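Local atomic coordinates of BRO1 protein (Saccharomyces cerevisiae, PDB entry 1ZB1), a protein that helps concentrate and sort cargo proteins into the vesicles of multivesicular bodies and recruits the deubiquitinase DOA4 to endosomes. Residues F279-L291 and F303-K315. Residues are numbered along the deposited sequence; the frame is centred on the assembly and turned at random.
Sequences FLDFSMQQLISSL and FDGFKETLEKKQK
Leu287 O is gripped by Ser290 N and by Ser290 OG, the latter at 2.7 Å, and the side chains of Leu287 and Ser290 both touch Phe303 of the facing helix. The hydroxyl comes in 21° off the carbonyl plane, and the same OG stands 3.9 Å from Phe303 CE1. Leu287 is the knob of a knobs-into-holes pair, seated among Phe303, Phe306, Lys307 and Leu310. With CG anti to the backbone N (chi1 175°), both its methyls reach Phe306: CD1 meets the ring at its edge, in plane, and CD2 approaches Phe306 CD2 to 3.6 Å. Leu291 CD2 and Leu287 CD1 both adjoin Phe303, the latter at the ring edge.

The reciprocal knob is Leu310, received by Leu280, Ser283, Met284 and Leu287. Its CD2 meets Leu280 CD1 at 3.9 Å, while CD1 lies 3.5 Å from Ser283 OG; that hydroxyl is hydrogen-bonded to Ser257 O of helix 242-269. On the flank, Met284, bent at chi2 and chi3, brings CE to Lys307 CG. The lysine's amine runs on to a salt bridge with Glu311 OE1, 2.8 Å from NZ, within its own helix. Gln314 lays CG against Leu280 CB, and its OE1 comes 3.5 Å from Asp281 CA.

Helices 275-290 and 303-322 thus form an antiparallel pair of the mainly helical BRO1 domain, far from its centre; the axes of 279-290 and 303-315 approach to 10.2 Å, their N-to-C directions 160° apart. Helix 242-269 packs against both, Tyr261 meeting Phe306 edge-to-face. No hydrogen bond or salt bridge spans the two segments: Ser290 OG and Lys307 NZ are bonded within their own segments and Ser283 OG to helix 242-269, so the direct contact rests on van der Waals packing of apolar side chains and the aliphatic parts of Lys307 and Gln314.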
# COMPACT_ATOMS: atom_id res chain seq x y z
N PHE A 279 -20.52 6.20 25.48
CA PHE A 279 -19.62 5.75 24.43
C PHE A 279 -20.18 4.57 23.64
O PHE A 279 -19.88 4.42 22.46
CB PHE A 279 -18.24 5.41 25.00
CG PHE A 279 -17.31 6.58 25.02
CD1 PHE A 279 -16.65 6.97 23.86
CD2 PHE A 279 -17.12 7.32 26.18
CE1 PHE A 279 -15.81 8.09 23.85
CE2 PHE A 279 -16.29 8.44 26.19
CZ PHE A 279 -15.63 8.83 25.02
N LEU A 280 -20.98 3.74 24.29
CA LEU A 280 -21.59 2.61 23.60
C LEU A 280 -22.65 3.20 22.67
O LEU A 280 -22.93 2.67 21.60
CB LEU A 280 -22.23 1.64 24.59
CG LEU A 280 -21.30 0.58 25.19
CD1 LEU A 280 -20.98 -0.46 24.14
CD2 LEU A 280 -20.03 1.23 25.71
N ASP A 281 -23.21 4.32 23.11
CA ASP A 281 -24.22 5.05 22.36
C ASP A 281 -23.55 5.53 21.07
O ASP A 281 -24.05 5.29 19.97
CB ASP A 281 -24.70 6.25 23.18
CG ASP A 281 -26.05 6.77 22.73
OD1 ASP A 281 -26.17 7.21 21.57
OD2 ASP A 281 -27.00 6.74 23.55
N PHE A 282 -22.41 6.19 21.23
CA PHE A 282 -21.65 6.71 20.10
C PHE A 282 -21.22 5.58 19.16
O PHE A 282 -21.27 5.73 17.94
CB PHE A 282 -20.41 7.46 20.59
CG PHE A 282 -19.54 7.99 19.49
CD1 PHE A 282 -19.99 9.01 18.66
CD2 PHE A 282 -18.27 7.46 19.27
CE1 PHE A 282 -19.19 9.50 17.63
CE2 PHE A 282 -17.46 7.95 18.25
CZ PHE A 282 -17.92 8.97 17.42
N SER A 283 -20.80 4.46 19.74
CA SER A 283 -20.36 3.31 18.96
C SER A 283 -21.48 2.84 18.03
O SER A 283 -21.25 2.59 16.85
CB SER A 283 -19.95 2.17 19.89
OG SER A 283 -19.50 1.05 19.15
N MET A 284 -22.68 2.70 18.58
CA MET A 284 -23.83 2.26 17.80
C MET A 284 -24.10 3.21 16.63
O MET A 284 -24.42 2.77 15.53
CB MET A 284 -25.08 2.17 18.69
CG MET A 284 -26.33 1.67 17.96
SD MET A 284 -26.20 -0.05 17.43
CE MET A 284 -25.70 0.13 15.75
N GLN A 285 -23.99 4.51 16.89
CA GLN A 285 -24.20 5.52 15.87
C GLN A 285 -23.27 5.26 14.68
O GLN A 285 -23.71 5.15 13.54
CB GLN A 285 -23.91 6.92 16.44
CG GLN A 285 -24.91 7.39 17.49
CD GLN A 285 -24.48 8.70 18.14
OE1 GLN A 285 -24.13 9.67 17.46
NE2 GLN A 285 -24.52 8.75 19.47
N GLN A 286 -21.97 5.17 14.97
CA GLN A 286 -20.97 4.93 13.95
C GLN A 286 -21.20 3.63 13.19
O GLN A 286 -21.05 3.59 11.97
CB GLN A 286 -19.58 4.94 14.58
CG GLN A 286 -19.12 6.32 14.99
CD GLN A 286 -19.11 7.29 13.81
OE1 GLN A 286 -18.53 7.00 12.76
NE2 GLN A 286 -19.74 8.44 13.99
N LEU A 287 -21.56 2.56 13.90
CA LEU A 287 -21.80 1.29 13.23
C LEU A 287 -22.96 1.45 12.24
O LEU A 287 -22.90 0.94 11.12
CB LEU A 287 -22.15 0.20 14.24
CG LEU A 287 -22.53 -1.14 13.61
CD1 LEU A 287 -21.35 -1.69 12.84
CD2 LEU A 287 -22.96 -2.12 14.69
N ILE A 288 -24.00 2.16 12.65
CA ILE A 288 -25.14 2.37 11.77
C ILE A 288 -24.70 3.20 10.55
O ILE A 288 -25.11 2.92 9.43
CB ILE A 288 -26.31 3.09 12.50
CG1 ILE A 288 -26.91 2.14 13.54
CG2 ILE A 288 -27.39 3.50 11.50
CD1 ILE A 288 -27.91 2.80 14.48
N SER A 289 -23.85 4.20 10.79
CA SER A 289 -23.34 5.04 9.70
C SER A 289 -22.59 4.24 8.63
O SER A 289 -22.56 4.64 7.46
CB SER A 289 -22.40 6.12 10.26
OG SER A 289 -23.10 7.13 10.96
N SER A 290 -21.99 3.12 9.02
CA SER A 290 -21.21 2.31 8.09
C SER A 290 -22.05 1.38 7.23
O SER A 290 -21.63 0.97 6.14
CB SER A 290 -20.20 1.45 8.85
OG SER A 290 -20.84 0.33 9.45
N LEU A 291 -23.24 1.04 7.73
CA LEU A 291 -24.14 0.12 7.06
C LEU A 291 -24.44 0.38 5.59
O LEU A 291 -24.41 -0.55 4.78
CB LEU A 291 -25.44 0.02 7.87
CG LEU A 291 -25.22 -0.50 9.29
CD1 LEU A 291 -26.54 -0.51 10.05
CD2 LEU A 291 -24.63 -1.90 9.23
N PHE A 303 -21.62 -7.81 10.49
CA PHE A 303 -22.29 -6.59 10.91
C PHE A 303 -23.48 -6.78 11.86
O PHE A 303 -23.61 -6.06 12.85
CB PHE A 303 -22.75 -5.80 9.68
CG PHE A 303 -21.62 -5.18 8.90
CD1 PHE A 303 -21.09 -3.96 9.28
CD2 PHE A 303 -21.09 -5.83 7.79
CE1 PHE A 303 -20.04 -3.38 8.56
CE2 PHE A 303 -20.04 -5.26 7.06
CZ PHE A 303 -19.51 -4.03 7.45
N ASP A 304 -24.35 -7.74 11.56
CA ASP A 304 -25.52 -7.98 12.40
C ASP A 304 -25.15 -8.54 13.77
O ASP A 304 -25.77 -8.19 14.78
CB ASP A 304 -26.51 -8.92 11.71
CG ASP A 304 -27.10 -8.32 10.44
OD1 ASP A 304 -27.41 -7.11 10.45
OD2 ASP A 304 -27.26 -9.06 9.45
N GLY A 305 -24.13 -9.39 13.81
CA GLY A 305 -23.69 -9.96 15.07
C GLY A 305 -23.08 -8.92 15.99
O GLY A 305 -23.23 -8.99 17.21
N PHE A 306 -22.38 -7.94 15.41
CA PHE A 306 -21.76 -6.90 16.21
C PHE A 306 -22.82 -5.94 16.74
O PHE A 306 -22.71 -5.42 17.85
CB PHE A 306 -20.72 -6.14 15.36
CG PHE A 306 -19.98 -5.08 16.12
CD1 PHE A 306 -19.34 -5.38 17.33
CD2 PHE A 306 -19.92 -3.77 15.64
CE1 PHE A 306 -18.65 -4.39 18.04
CE2 PHE A 306 -19.24 -2.78 16.34
CZ PHE A 306 -18.60 -3.09 17.55
N LYS A 307 -23.86 -5.70 15.94
CA LYS A 307 -24.94 -4.81 16.37
C LYS A 307 -25.59 -5.40 17.61
O LYS A 307 -25.93 -4.68 18.54
CB LYS A 307 -25.99 -4.67 15.26
CG LYS A 307 -27.18 -3.78 15.61
CD LYS A 307 -28.08 -3.59 14.39
CE LYS A 307 -29.28 -2.68 14.68
NZ LYS A 307 -30.29 -3.34 15.56
N GLU A 308 -25.73 -6.73 17.63
CA GLU A 308 -26.33 -7.42 18.76
C GLU A 308 -25.42 -7.34 19.98
O GLU A 308 -25.90 -7.15 21.10
CB GLU A 308 -26.58 -8.89 18.42
CG GLU A 308 -27.73 -9.11 17.45
CD GLU A 308 -28.06 -10.58 17.28
OE1 GLU A 308 -28.32 -11.26 18.30
OE2 GLU A 308 -28.07 -11.06 16.12
N THR A 309 -24.12 -7.49 19.76
CA THR A 309 -23.16 -7.43 20.85
C THR A 309 -23.23 -6.07 21.55
O THR A 309 -23.18 -6.01 22.78
CB THR A 309 -21.72 -7.65 20.32
OG1 THR A 309 -21.62 -8.98 19.79
CG2 THR A 309 -20.71 -7.48 21.45
N LEU A 310 -23.36 -5.00 20.78
CA LEU A 310 -23.45 -3.66 21.35
C LEU A 310 -24.73 -3.46 22.14
O LEU A 310 -24.70 -3.02 23.28
CB LEU A 310 -23.39 -2.59 20.25
CG LEU A 310 -22.05 -2.33 19.56
CD1 LEU A 310 -22.20 -1.18 18.58
CD2 LEU A 310 -20.99 -2.00 20.60
N GLU A 311 -25.87 -3.78 21.52
CA GLU A 311 -27.15 -3.62 22.18
C GLU A 311 -27.20 -4.43 23.47
O GLU A 311 -27.65 -3.95 24.50
CB GLU A 311 -28.29 -4.04 21.24
CG GLU A 311 -28.52 -3.07 20.10
CD GLU A 311 -29.67 -3.47 19.19
OE1 GLU A 311 -30.02 -2.67 18.30
OE2 GLU A 311 -30.22 -4.58 19.37
N LYS A 312 -26.71 -5.66 23.39
CA LYS A 312 -26.68 -6.55 24.54
C LYS A 312 -25.94 -5.88 25.70
O LYS A 312 -26.45 -5.82 26.82
CB LYS A 312 -25.98 -7.85 24.14
CG LYS A 312 -26.38 -9.06 24.97
CD LYS A 312 -26.14 -10.35 24.19
CE LYS A 312 -26.92 -10.34 22.88
NZ LYS A 312 -26.75 -11.58 22.07
N LYS A 313 -24.75 -5.37 25.42
CA LYS A 313 -23.94 -4.70 26.44
C LYS A 313 -24.62 -3.41 26.88
O LYS A 313 -24.64 -3.07 28.06
CB LYS A 313 -22.55 -4.38 25.89
CG LYS A 313 -21.50 -4.19 26.97
CD LYS A 313 -21.28 -5.50 27.72
CE LYS A 313 -20.30 -5.32 28.86
NZ LYS A 313 -20.81 -4.30 29.81
N GLN A 314 -25.18 -2.69 25.91
CA GLN A 314 -25.87 -1.43 26.17
C GLN A 314 -27.00 -1.65 27.18
O GLN A 314 -27.24 -0.80 28.04
CB GLN A 314 -26.44 -0.89 24.85
CG GLN A 314 -26.17 0.59 24.59
CD GLN A 314 -26.25 0.95 23.11
OE1 GLN A 314 -26.16 2.12 22.73
NE2 GLN A 314 -26.41 -0.07 22.26
N LYS A 315 -27.67 -2.79 27.08
CA LYS A 315 -28.77 -3.12 27.99
C LYS A 315 -28.27 -3.23 29.43
O LYS A 315 -28.70 -2.48 30.30
CB LYS A 315 -29.40 -4.46 27.60
CG LYS A 315 -30.01 -4.52 26.21
CD LYS A 315 -30.62 -5.89 25.96
CE LYS A 315 -31.14 -6.03 24.53
NZ LYS A 315 -31.78 -7.36 24.31